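Local coordinates for protein NleG5-1 effector (PDB 5VGC) that probably acts as a ubiquitin-protein ligase related to the RING and U-box enzymes, and binds calcium ions, at residues Glu102-Glu105 / Asn106-Leu110; Tyr113-Glu116 / Glu117-Lys121; Cys125-Val129 / Glu130-Leu134. The protein carries 1 engineered substitution. All blocks are in the same frame, centred on the assembly; numbering follows the deposited sequence.

Contact 1: residues Glu102-Glu105 / Asn106-Leu110; sequences EMLE and NMDLL. With CA (calcium ion), chain C.
Glu105 and Asp108 hold each other by two bonds running in opposite directions. The backbone N of Asp108 donates to Glu105 O over 2.8 Å, and in return the backbone N of Glu105 donates to Asp108 OD2 over 3.0 Å. This second bond is fairly straight, 155° at the hydrogen, but it reaches the oxygen from above the carboxylate plane. A short acidic side chain suits position 108 because its carboxylate can turn straight back to the start of the turn. The Glu105 side chain runs beside that of Asp108, with their carboxylate planes nearly parallel and OE1 of Glu105 4.4 Å from OD2 of Asp108. Arg180 beside Asp108, and a further calcium ion beside Glu105, probably offset the like charges.

The motif is a type II beta turn, Glu105 to Asp108, in the loop joining helix 92-102 to helix 111-125. Met107 takes the third position with a positive phi of 69°, as this turn requires.

Next to the turn, Leu104 carries the apolar contact. Its CG lies anti to the carbonyl carbon (chi1 -70°), and its branches meet two partners: CD1 approaches Leu109 CD2 at 4.0 Å, the side chains crossing at about a right angle, while CD2 rests on Asp108 CB. Leu109 also packs on Ile101 of the second subunit.

Backbone oxygens position the beginning of the loop. Glu102 O and Leu104 O each bind a calcium ion at 2.3 Å, and the same two oxygens of the second subunit complete the site, tying the loops together. Farther out, Glu102 OE2 accepts from Met107 N of the second subunit, and the amide of Asn106 finds its main polar partner in Arg99 of that subunit.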
ATOM      1  N   GLU A 102       7.184  -1.674  -1.250  1.00 25.68           N
ATOM      2  CA  GLU A 102       6.472  -0.555  -0.581  1.00 27.41           C
ATOM      3  C   GLU A 102       6.000   0.501  -1.568  1.00 28.89           C
ATOM      4  O   GLU A 102       4.854   0.968  -1.496  1.00 37.40           O
ATOM      5  CB  GLU A 102       7.350   0.091   0.513  1.00 34.70           C
ATOM      6  CG  GLU A 102       7.558  -0.787   1.764  1.00 31.55           C
ATOM      7  CD  GLU A 102       8.501  -0.193   2.796  1.00 33.50           C
ATOM      8  OE1 GLU A 102       8.662  -0.829   3.868  1.00 31.28           O
ATOM      9  OE2 GLU A 102       9.089   0.892   2.541  1.00 42.85           O
ATOM     10  N   MET A 103       6.871   0.856  -2.506  1.00 30.21           N
ATOM     11  CA  MET A 103       6.602   1.931  -3.470  1.00 30.46           C
ATOM     12  C   MET A 103       5.540   1.628  -4.532  1.00 28.13           C
ATOM     13  O   MET A 103       5.198   2.508  -5.311  1.00 28.44           O
ATOM     14  CB  MET A 103       7.896   2.365  -4.149  1.00 33.14           C
ATOM     15  CG  MET A 103       8.783   3.202  -3.248  1.00 37.57           C
ATOM     16  SD  MET A 103      10.145   3.924  -4.179  1.00 46.29           S
ATOM     17  CE  MET A 103      11.435   2.686  -4.018  1.00 51.03           C
ATOM     18  N   LEU A 104       5.029   0.406  -4.587  1.00 26.59           N
ATOM     19  CA  LEU A 104       3.850   0.120  -5.420  1.00 25.61           C
ATOM     20  C   LEU A 104       2.700   1.003  -4.955  1.00 26.96           C
ATOM     21  O   LEU A 104       2.548   1.255  -3.763  1.00 30.38           O
ATOM     22  CB  LEU A 104       3.432  -1.363  -5.345  1.00 22.52           C
ATOM     23  CG  LEU A 104       4.359  -2.385  -6.004  1.00 23.72           C
ATOM     24  CD1 LEU A 104       4.103  -3.785  -5.473  1.00 24.89           C
ATOM     25  CD2 LEU A 104       4.190  -2.368  -7.514  1.00 23.23           C
ATOM     26  N   GLU A 105       1.898   1.459  -5.909  1.00 29.57           N
ATOM     27  CA  GLU A 105       0.797   2.395  -5.691  1.00 27.66           C
ATOM     28  C   GLU A 105      -0.552   1.752  -5.959  1.00 24.23           C
ATOM     29  O   GLU A 105      -0.645   0.665  -6.588  1.00 21.83           O
ATOM     30  CB  GLU A 105       0.989   3.619  -6.597  1.00 31.03           C
ATOM     31  CG  GLU A 105       2.368   4.265  -6.462  1.00 36.75           C
ATOM     32  CD  GLU A 105       2.531   5.556  -7.260  1.00 48.26           C
ATOM     33  OE1 GLU A 105       1.984   5.670  -8.390  1.00 42.30           O
ATOM     34  OE2 GLU A 105       3.227   6.470  -6.749  1.00 62.07           O
ATOM     35  N   ASN A 106      -1.603   2.419  -5.485  0.50 24.93           N
ATOM     36  CA  ASN A 106      -2.973   1.950  -5.683  0.50 24.32           C
ATOM     37  C   ASN A 106      -3.182   1.571  -7.157  0.50 23.08           C
ATOM     38  O   ASN A 106      -2.782   2.305  -8.064  0.50 23.17           O
ATOM     39  CB  ASN A 106      -3.996   2.992  -5.209  0.50 26.53           C
ATOM     40  CG  ASN A 106      -3.871   3.306  -3.723  0.50 29.01           C
ATOM     41  OD1 ASN A 106      -3.584   2.425  -2.891  0.50 27.93           O
ATOM     42  ND2 ASN A 106      -4.079   4.575  -3.376  0.50 32.61           N
ATOM     43  N   MET A 107      -3.783   0.401  -7.364  1.00 22.30           N
ATOM     44  CA  MET A 107      -4.009  -0.193  -8.696  1.00 22.83           C
ATOM     45  C   MET A 107      -2.788  -0.679  -9.487  1.00 21.07           C
ATOM     46  O   MET A 107      -2.984  -1.223 -10.580  1.00 20.09           O
ATOM     47  CB  MET A 107      -4.875   0.733  -9.579  1.00 26.24           C
ATOM     48  CG  MET A 107      -6.223   1.096  -8.985  1.00 28.61           C
ATOM     49  SD  MET A 107      -7.314  -0.339  -8.772  1.00 33.89           S
ATOM     50  CE  MET A 107      -7.203  -1.043 -10.408  1.00 28.24           C
ATOM     51  N   ASP A 108      -1.558  -0.531  -8.962  1.00 21.61           N
ATOM     52  CA  ASP A 108      -0.366  -0.928  -9.756  1.00 21.91           C
ATOM     53  C   ASP A 108      -0.336  -2.435 -10.052  1.00 22.58           C
ATOM     54  O   ASP A 108       0.102  -2.840 -11.135  1.00 31.87           O
ATOM     55  CB  ASP A 108       0.955  -0.535  -9.067  1.00 22.80           C
ATOM     56  CG  ASP A 108       1.544   0.794  -9.561  1.00 25.90           C
ATOM     57  OD1 ASP A 108       1.177   1.280 -10.653  1.00 26.78           O
ATOM     58  OD2 ASP A 108       2.431   1.343  -8.852  1.00 28.95           O
ATOM     59  N   LEU A 109      -0.797  -3.251  -9.100  1.00 20.68           N
ATOM     60  CA  LEU A 109      -0.909  -4.688  -9.303  1.00 19.61           C
ATOM     61  C   LEU A 109      -2.236  -5.054  -9.927  1.00 19.75           C
ATOM     62  O   LEU A 109      -2.243  -5.868 -10.834  1.00 21.73           O
ATOM     63  CB  LEU A 109      -0.706  -5.454  -7.984  1.00 17.97           C
ATOM     64  CG  LEU A 109       0.666  -5.298  -7.304  1.00 17.11           C
ATOM     65  CD1 LEU A 109       0.767  -6.204  -6.088  1.00 16.44           C
ATOM     66  CD2 LEU A 109       1.829  -5.599  -8.226  1.00 18.11           C
ATOM     67  N   LEU A 110      -3.340  -4.477  -9.479  1.00 20.21           N
ATOM     68  CA  LEU A 110      -4.645  -4.804 -10.086  1.00 23.04           C
ATOM     69  C   LEU A 110      -4.908  -4.286 -11.510  1.00 23.93           C
ATOM     70  O   LEU A 110      -5.847  -4.776 -12.143  1.00 26.72           O
ATOM     71  CB  LEU A 110      -5.794  -4.390  -9.176  1.00 25.82           C
ATOM     72  CG  LEU A 110      -5.839  -5.174  -7.871  1.00 31.11           C
ATOM     73  CD1 LEU A 110      -6.799  -4.503  -6.892  1.00 36.54           C
ATOM     74  CD2 LEU A 110      -6.261  -6.619  -8.122  1.00 34.17           C
TER
HETATM   75 CA    CA C 301       2.544   0.951  -1.519  1.00 31.37          CA

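Contact 2: residues Tyr113-Glu116 / Glu117-Lys121; sequences YQLE and ELLDK
The backbone of Tyr113-Glu116 runs into that of Glu117-Lys121 as one continuous helix, with each carbonyl from Gln114 onward bonded to the amide four residues later. Leu118 N donates to Gln114 O, Leu119 N to Leu115 O and Asp120 N to Glu116 O; the middle bond, 2.8 Å and 173° at the hydrogen, is almost straight. One residue earlier the pattern opens. Tyr113 O stands 5.4 Å from Glu117 N, too far for a direct bond, and a water fills the gap, donating to Tyr113 O at 2.6 Å and accepting from Glu117 N at 2.9 Å. A second water donates to Glu117 OE1 at 2.7 Å and only weakly to Tyr113 O, which ties the extended glutamate back to the hydrated turn.

On one flank Leu115 and Leu119 lie side by side and point the same way, CG of Leu115 meeting CD1 of Leu119 at 4.0 Å. Leu115 holds CG anti to its backbone N (chi1 -167°), whereas Leu119 CG lies beside its N, near Leu115 O. Branched apolar side chains fit here because this flank faces helix 170-178, where Leu115 touches Val177 and Leu119 touches Ile174. Leu118 is buried and reaches Val177 and Val192.

Glu116 and Asp120 occupy a more polar flank. Their side chains cross, carboxylate planes inclined at 73°, and Glu116 OE1 comes within 3.8 Å of Asp120 OD1. Such a pair would probably be mildly unfavourable were both charged; Glu116 is poorly ordered, whereas Asp120 OD1 is hydrogen-bonded to a glycerol probably left from crystallisation. Lys121 NZ bonds to Val192 O.

Contacts of this spacing, i to i+4, with leucines inward and acids outward, are those of an amphipathic alpha-helix, here laid against the core of the RING-like region.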
ATOM      1  N   TYR A 113      -4.826  -6.947 -14.609  1.00 26.72           N
ATOM      2  CA  TYR A 113      -6.002  -7.763 -14.870  1.00 28.17           C
ATOM      3  C   TYR A 113      -7.062  -6.993 -15.656  1.00 26.71           C
ATOM      4  O   TYR A 113      -7.847  -7.558 -16.406  1.00 27.62           O
ATOM      5  CB  TYR A 113      -6.504  -8.352 -13.539  1.00 30.62           C
ATOM      6  CG  TYR A 113      -5.369  -9.114 -12.834  1.00 32.16           C
ATOM      7  CD1 TYR A 113      -5.052 -10.423 -13.188  1.00 35.80           C
ATOM      8  CD2 TYR A 113      -4.597  -8.502 -11.838  1.00 31.04           C
ATOM      9  CE1 TYR A 113      -4.022 -11.103 -12.570  1.00 37.90           C
ATOM     10  CE2 TYR A 113      -3.561  -9.169 -11.216  1.00 32.81           C
ATOM     11  CZ  TYR A 113      -3.277 -10.474 -11.580  1.00 36.53           C
ATOM     12  OH  TYR A 113      -2.247 -11.154 -10.963  1.00 38.85           O
ATOM     13  N   GLN A 114      -7.091  -5.670 -15.467  1.00 24.93           N
ATOM     14  CA  GLN A 114      -8.111  -4.790 -16.093  1.00 24.20           C
ATOM     15  C   GLN A 114      -7.686  -4.243 -17.498  1.00 22.06           C
ATOM     16  O   GLN A 114      -8.509  -3.702 -18.290  1.00 21.67           O
ATOM     17  CB  GLN A 114      -8.306  -3.605 -15.164  1.00 25.41           C
ATOM     18  CG  GLN A 114      -8.868  -3.958 -13.803  1.00 29.80           C
ATOM     19  CD  GLN A 114      -8.985  -2.768 -12.884  1.00 34.98           C
ATOM     20  OE1 GLN A 114      -8.515  -1.667 -13.196  1.00 49.43           O
ATOM     21  NE2 GLN A 114      -9.621  -2.978 -11.738  1.00 39.46           N
ATOM     22  N   LEU A 115      -6.399  -4.376 -17.765  1.00 21.90           N
ATOM     23  CA  LEU A 115      -5.793  -3.672 -18.885  1.00 23.37           C
ATOM     24  C   LEU A 115      -6.397  -4.000 -20.261  1.00 25.46           C
ATOM     25  O   LEU A 115      -6.750  -3.089 -21.039  1.00 23.41           O
ATOM     26  CB  LEU A 115      -4.278  -3.919 -18.924  1.00 24.85           C
ATOM     27  CG  LEU A 115      -3.483  -3.015 -19.834  1.00 26.83           C
ATOM     28  CD1 LEU A 115      -3.452  -1.584 -19.299  1.00 26.54           C
ATOM     29  CD2 LEU A 115      -2.066  -3.547 -19.977  1.00 32.77           C
ATOM     30  N   GLU A 116      -6.492  -5.303 -20.551  1.00 32.07           N
ATOM     31  CA  GLU A 116      -6.937  -5.794 -21.864  1.00 36.90           C
ATOM     32  C   GLU A 116      -8.382  -5.356 -22.162  1.00 32.78           C
ATOM     33  O   GLU A 116      -8.662  -4.837 -23.253  1.00 32.21           O
ATOM     34  CB  GLU A 116      -6.762  -7.320 -21.981  1.00 48.46           C
ATOM     35  CG  GLU A 116      -5.511  -7.766 -22.731  1.00 70.87           C
ATOM     36  CD  GLU A 116      -5.819  -8.212 -24.159  1.00112.63           C
ATOM     37  OE1 GLU A 116      -6.348  -7.386 -24.936  1.00112.62           O
ATOM     38  OE2 GLU A 116      -5.539  -9.385 -24.506  1.00120.97           O
ATOM     39  N   GLU A 117      -9.260  -5.547 -21.182  1.00 29.94           N
ATOM     40  CA  GLU A 117     -10.622  -5.025 -21.212  1.00 31.72           C
ATOM     41  C   GLU A 117     -10.685  -3.495 -21.489  1.00 29.24           C
ATOM     42  O   GLU A 117     -11.452  -3.020 -22.360  1.00 34.57           O
ATOM     43  CB  GLU A 117     -11.332  -5.412 -19.902  1.00 38.51           C
ATOM     44  CG  GLU A 117     -12.658  -4.708 -19.607  1.00 52.28           C
ATOM     45  CD  GLU A 117     -13.597  -5.468 -18.686  1.00 57.63           C
ATOM     46  OE1 GLU A 117     -13.386  -6.683 -18.486  1.00 67.44           O
ATOM     47  OE2 GLU A 117     -14.553  -4.832 -18.182  1.00 52.54           O
ATOM     48  N   LEU A 118      -9.867  -2.736 -20.768  1.00 24.40           N
ATOM     49  CA  LEU A 118      -9.831  -1.284 -20.910  1.00 22.11           C
ATOM     50  C   LEU A 118      -9.357  -0.853 -22.324  1.00 21.12           C
ATOM     51  O   LEU A 118      -9.990   0.012 -23.001  1.00 21.95           O
ATOM     52  CB  LEU A 118      -8.935  -0.694 -19.819  1.00 20.96           C
ATOM     53  CG  LEU A 118      -8.799   0.807 -19.671  1.00 20.85           C
ATOM     54  CD1 LEU A 118     -10.157   1.473 -19.601  1.00 22.48           C
ATOM     55  CD2 LEU A 118      -8.022   1.064 -18.395  1.00 23.26           C
ATOM     56  N   LEU A 119      -8.253  -1.459 -22.761  1.00 21.01           N
ATOM     57  CA  LEU A 119      -7.728  -1.208 -24.102  1.00 22.38           C
ATOM     58  C   LEU A 119      -8.732  -1.601 -25.192  1.00 24.50           C
ATOM     59  O   LEU A 119      -8.950  -0.842 -26.171  1.00 25.50           O
ATOM     60  CB  LEU A 119      -6.401  -1.947 -24.308  1.00 25.24           C
ATOM     61  CG  LEU A 119      -5.206  -1.401 -23.522  1.00 25.67           C
ATOM     62  CD1 LEU A 119      -3.997  -2.276 -23.745  1.00 30.68           C
ATOM     63  CD2 LEU A 119      -4.867   0.031 -23.925  1.00 26.40           C
ATOM     64  N   ASP A 120      -9.352  -2.766 -25.015  1.00 27.41           N
ATOM     65  CA  ASP A 120     -10.427  -3.194 -25.925  1.00 32.92           C
ATOM     66  C   ASP A 120     -11.557  -2.176 -25.948  1.00 29.78           C
ATOM     67  O   ASP A 120     -12.049  -1.825 -27.042  1.00 30.48           O
ATOM     68  CB  ASP A 120     -10.981  -4.599 -25.569  1.00 37.87           C
ATOM     69  CG  ASP A 120     -10.075  -5.732 -26.046  1.00 45.94           C
ATOM     70  OD1 ASP A 120      -9.076  -5.476 -26.755  1.00 57.74           O
ATOM     71  OD2 ASP A 120     -10.362  -6.903 -25.711  1.00 66.45           O
ATOM     72  N   LYS A 121     -11.973  -1.689 -24.775  1.00 26.05           N
ATOM     73  CA  LYS A 121     -13.038  -0.684 -24.779  1.00 25.91           C
ATOM     74  C   LYS A 121     -12.605   0.606 -25.461  1.00 24.84           C
ATOM     75  O   LYS A 121     -13.401   1.204 -26.216  1.00 29.28           O
ATOM     76  CB  LYS A 121     -13.601  -0.389 -23.405  1.00 25.41           C
ATOM     77  CG  LYS A 121     -14.815   0.519 -23.476  1.00 28.01           C
ATOM     78  CD  LYS A 121     -15.727   0.334 -22.292  1.00 32.37           C
ATOM     79  CE  LYS A 121     -17.003   1.135 -22.488  1.00 37.40           C
ATOM     80  NZ  LYS A 121     -17.650   1.312 -21.149  1.00 44.22           N
TER
HETATM   81  O   HOH W   1      -8.411  -7.043 -18.895  1.00  7.45           O
HETATM   82  O   HOH W   2     -10.955  -7.393 -17.571  1.00 18.25           O

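Contact 3: residues Cys125-Val129 / Glu130-Leu134; sequences CAFNV and EHAQL. With CA (calcium ion), chain F; CA (calcium ion), chain G.
Asn128 caps the short helix that follows it: its OD1 accepts from His131 N over 2.8 Å, almost straight at 177°, the donor lying above the plane of the amide group. This is an asparagine N-cap, made where strand 127-128 passes into helix 129-132. CG stands anti to the backbone N (chi1 180°), which turns the amide back over the start of the helix, where OD1 meets His131 N; a short side chain ending in an acceptor suits that place. ND2 lies 3.1 Å from His131 ND1, but at an angle too poor for a hydrogen bond.

Inside the helix, Ala132 N donates to Val129 O at 2.8 Å, an i to i+3 bond, as in a 3-10 turn. The strand side is tied by backbone bonds of Phe127 with Gly153 and of Val129 with Glu151.

Both oxygens of Glu130 serve metals. OE2 binds one calcium ion at 2.2 Å, which two waters also coordinate, and OE1 binds another at 2.4 Å, shared with Glu151 OE2. The bridging carboxylate thus has its charge probably well offset.

Apolar contacts join strand and helix: Ala132 CB approaches Phe127 CD1, and Leu134 CD1 meets the edge of the Phe127 ring at CE1, 4.3 Å away.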
ATOM      1  N   CYS A 125     -14.500   2.169 -28.611  1.00 25.71           N
ATOM      2  CA  CYS A 125     -15.159   3.481 -28.535  1.00 22.07           C
ATOM      3  C   CYS A 125     -14.537   4.549 -29.435  1.00 19.17           C
ATOM      4  O   CYS A 125     -15.184   5.570 -29.724  1.00 18.21           O
ATOM      5  CB  CYS A 125     -15.217   3.974 -27.089  1.00 22.59           C
ATOM      6  SG  CYS A 125     -16.383   3.079 -26.025  1.00 25.75           S
ATOM      7  N   ALA A 126     -13.299   4.329 -29.883  1.00 17.92           N
ATOM      8  CA  ALA A 126     -12.621   5.297 -30.759  1.00 16.22           C
ATOM      9  C   ALA A 126     -13.335   5.541 -32.069  1.00 17.25           C
ATOM     10  O   ALA A 126     -13.831   4.582 -32.679  1.00 19.82           O
ATOM     11  CB  ALA A 126     -11.199   4.851 -31.039  1.00 16.52           C
ATOM     12  N   PHE A 127     -13.393   6.811 -32.500  1.00 15.87           N
ATOM     13  CA  PHE A 127     -14.051   7.177 -33.779  1.00 17.13           C
ATOM     14  C   PHE A 127     -13.201   8.158 -34.612  1.00 15.96           C
ATOM     15  O   PHE A 127     -12.401   8.942 -34.065  1.00 14.18           O
ATOM     16  CB  PHE A 127     -15.451   7.743 -33.523  1.00 18.26           C
ATOM     17  CG  PHE A 127     -15.459   9.027 -32.733  1.00 17.91           C
ATOM     18  CD1 PHE A 127     -15.417  10.260 -33.376  1.00 18.51           C
ATOM     19  CD2 PHE A 127     -15.507   9.009 -31.339  1.00 18.26           C
ATOM     20  CE1 PHE A 127     -15.414  11.453 -32.651  1.00 18.93           C
ATOM     21  CE2 PHE A 127     -15.509  10.194 -30.609  1.00 17.54           C
ATOM     22  CZ  PHE A 127     -15.463  11.420 -31.267  1.00 17.65           C
ATOM     23  N   ASN A 128     -13.388   8.097 -35.930  1.00 17.59           N
ATOM     24  CA  ASN A 128     -12.832   9.059 -36.886  1.00 17.30           C
ATOM     25  C   ASN A 128     -13.475  10.432 -36.621  1.00 16.46           C
ATOM     26  O   ASN A 128     -14.676  10.630 -36.885  1.00 18.05           O
ATOM     27  CB  ASN A 128     -13.145   8.540 -38.308  1.00 20.07           C
ATOM     28  CG  ASN A 128     -12.635   9.443 -39.428  1.00 20.47           C
ATOM     29  OD1 ASN A 128     -12.673  10.670 -39.375  1.00 19.33           O
ATOM     30  ND2 ASN A 128     -12.170   8.816 -40.467  1.00 22.76           N
ATOM     31  N   VAL A 129     -12.668  11.366 -36.118  1.00 14.85           N
ATOM     32  CA  VAL A 129     -13.215  12.672 -35.734  1.00 14.77           C
ATOM     33  C   VAL A 129     -13.843  13.386 -36.924  1.00 16.55           C
ATOM     34  O   VAL A 129     -15.016  13.839 -36.838  1.00 18.12           O
ATOM     35  CB  VAL A 129     -12.167  13.569 -35.050  1.00 13.66           C
ATOM     36  CG1 VAL A 129     -12.777  14.902 -34.601  1.00 14.49           C
ATOM     37  CG2 VAL A 129     -11.559  12.816 -33.865  1.00 12.48           C
ATOM     38  N   GLU A 130     -13.105  13.480 -38.028  1.00 16.98           N
ATOM     39  CA  GLU A 130     -13.593  14.272 -39.160  1.00 18.92           C
ATOM     40  C   GLU A 130     -14.842  13.636 -39.785  1.00 21.19           C
ATOM     41  O   GLU A 130     -15.769  14.355 -40.119  1.00 23.23           O
ATOM     42  CB  GLU A 130     -12.507  14.814 -40.115  1.00 19.42           C
ATOM     43  CG  GLU A 130     -11.645  13.831 -40.836  1.00 19.93           C
ATOM     44  CD  GLU A 130     -10.222  14.315 -41.142  1.00 20.31           C
ATOM     45  OE1 GLU A 130      -9.663  15.210 -40.478  1.00 19.62           O
ATOM     46  OE2 GLU A 130      -9.620  13.761 -42.087  1.00 22.10           O
ATOM     47  N   HIS A 131     -14.913  12.315 -39.859  1.00 21.95           N
ATOM     48  CA  HIS A 131     -16.194  11.663 -40.211  1.00 26.64           C
ATOM     49  C   HIS A 131     -17.337  11.887 -39.199  1.00 28.10           C
ATOM     50  O   HIS A 131     -18.498  11.722 -39.590  1.00 33.08           O
ATOM     51  CB  HIS A 131     -16.041  10.172 -40.524  1.00 28.94           C
ATOM     52  CG  HIS A 131     -15.458   9.893 -41.881  1.00 37.38           C
ATOM     53  ND1 HIS A 131     -14.730   8.756 -42.147  1.00 48.43           N
ATOM     54  CD2 HIS A 131     -15.479  10.603 -43.039  1.00 40.40           C
ATOM     55  CE1 HIS A 131     -14.333   8.770 -43.408  1.00 45.83           C
ATOM     56  NE2 HIS A 131     -14.774   9.882 -43.971  1.00 42.29           N
ATOM     57  N   ALA A 132     -17.054  12.244 -37.933  1.00 25.59           N
ATOM     58  CA  ALA A 132     -18.136  12.319 -36.934  1.00 27.01           C
ATOM     59  C   ALA A 132     -18.955  13.591 -37.083  1.00 31.78           C
ATOM     60  O   ALA A 132     -20.101  13.672 -36.602  1.00 33.36           O
ATOM     61  CB  ALA A 132     -17.593  12.213 -35.524  1.00 25.50           C
ATOM     62  N   GLN A 133     -18.360  14.581 -37.748  1.00 35.79           N
ATOM     63  CA  GLN A 133     -19.044  15.817 -38.109  1.00 36.88           C
ATOM     64  C   GLN A 133     -19.622  16.432 -36.837  1.00 39.00           C
ATOM     65  O   GLN A 133     -20.822  16.632 -36.694  1.00 45.55           O
ATOM     66  CB  GLN A 133     -20.072  15.565 -39.211  1.00 43.62           C
ATOM     67  CG  GLN A 133     -19.444  15.430 -40.599  1.00 52.60           C
ATOM     68  CD  GLN A 133     -20.469  15.229 -41.711  1.00 65.36           C
ATOM     69  OE1 GLN A 133     -20.780  16.158 -42.462  1.00 75.08           O
ATOM     70  NE2 GLN A 133     -20.998  14.010 -41.820  1.00 81.28           N
ATOM     71  N   LEU A 134     -18.713  16.707 -35.910  1.00 33.37           N
ATOM     72  CA  LEU A 134     -19.048  17.317 -34.650  1.00 33.53           C
ATOM     73  C   LEU A 134     -19.211  18.798 -34.906  1.00 38.53           C
ATOM     74  O   LEU A 134     -18.310  19.424 -35.448  1.00 38.27           O
ATOM     75  CB  LEU A 134     -17.930  17.099 -33.627  1.00 28.45           C
ATOM     76  CG  LEU A 134     -17.450  15.672 -33.410  1.00 23.95           C
ATOM     77  CD1 LEU A 134     -16.242  15.707 -32.521  1.00 20.67           C
ATOM     78  CD2 LEU A 134     -18.546  14.814 -32.817  1.00 26.61           C
TER
HETATM   79 CA    CA F 304      -7.623  13.377 -42.803  1.00 17.82          CA
HETATM   80 CA    CA G 305      -7.753  16.492 -39.650  0.50  8.43          CA
HETATM   81  O   HOH W   3      -7.390  11.939 -40.627  1.00 12.14           O
HETATM   82  O   HOH W   4      -9.090  11.665 -43.416  1.00 20.76           O

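The three contacts follow one another along the chain. Contact 1 is the loop after helix 92-102, contact 2 lies on helix 111-125, and contact 3 begins at the last residue of that helix and passes through strand 127-128, paired with strand 152-157 in an antiparallel sheet, to helix 129-132. Centres of contacts 1 and 2 are about 17 Å apart, and these two touch through Met107 and Gln114; both meet the second subunit. Contact 3 lies about 22 Å from contact 2 and 35 Å from contact 1, centre to centre, and no other chain of the assembly touches it. The series leads from a calcium-bound subunit interface to a separate calcium cluster, with the helix spanning between.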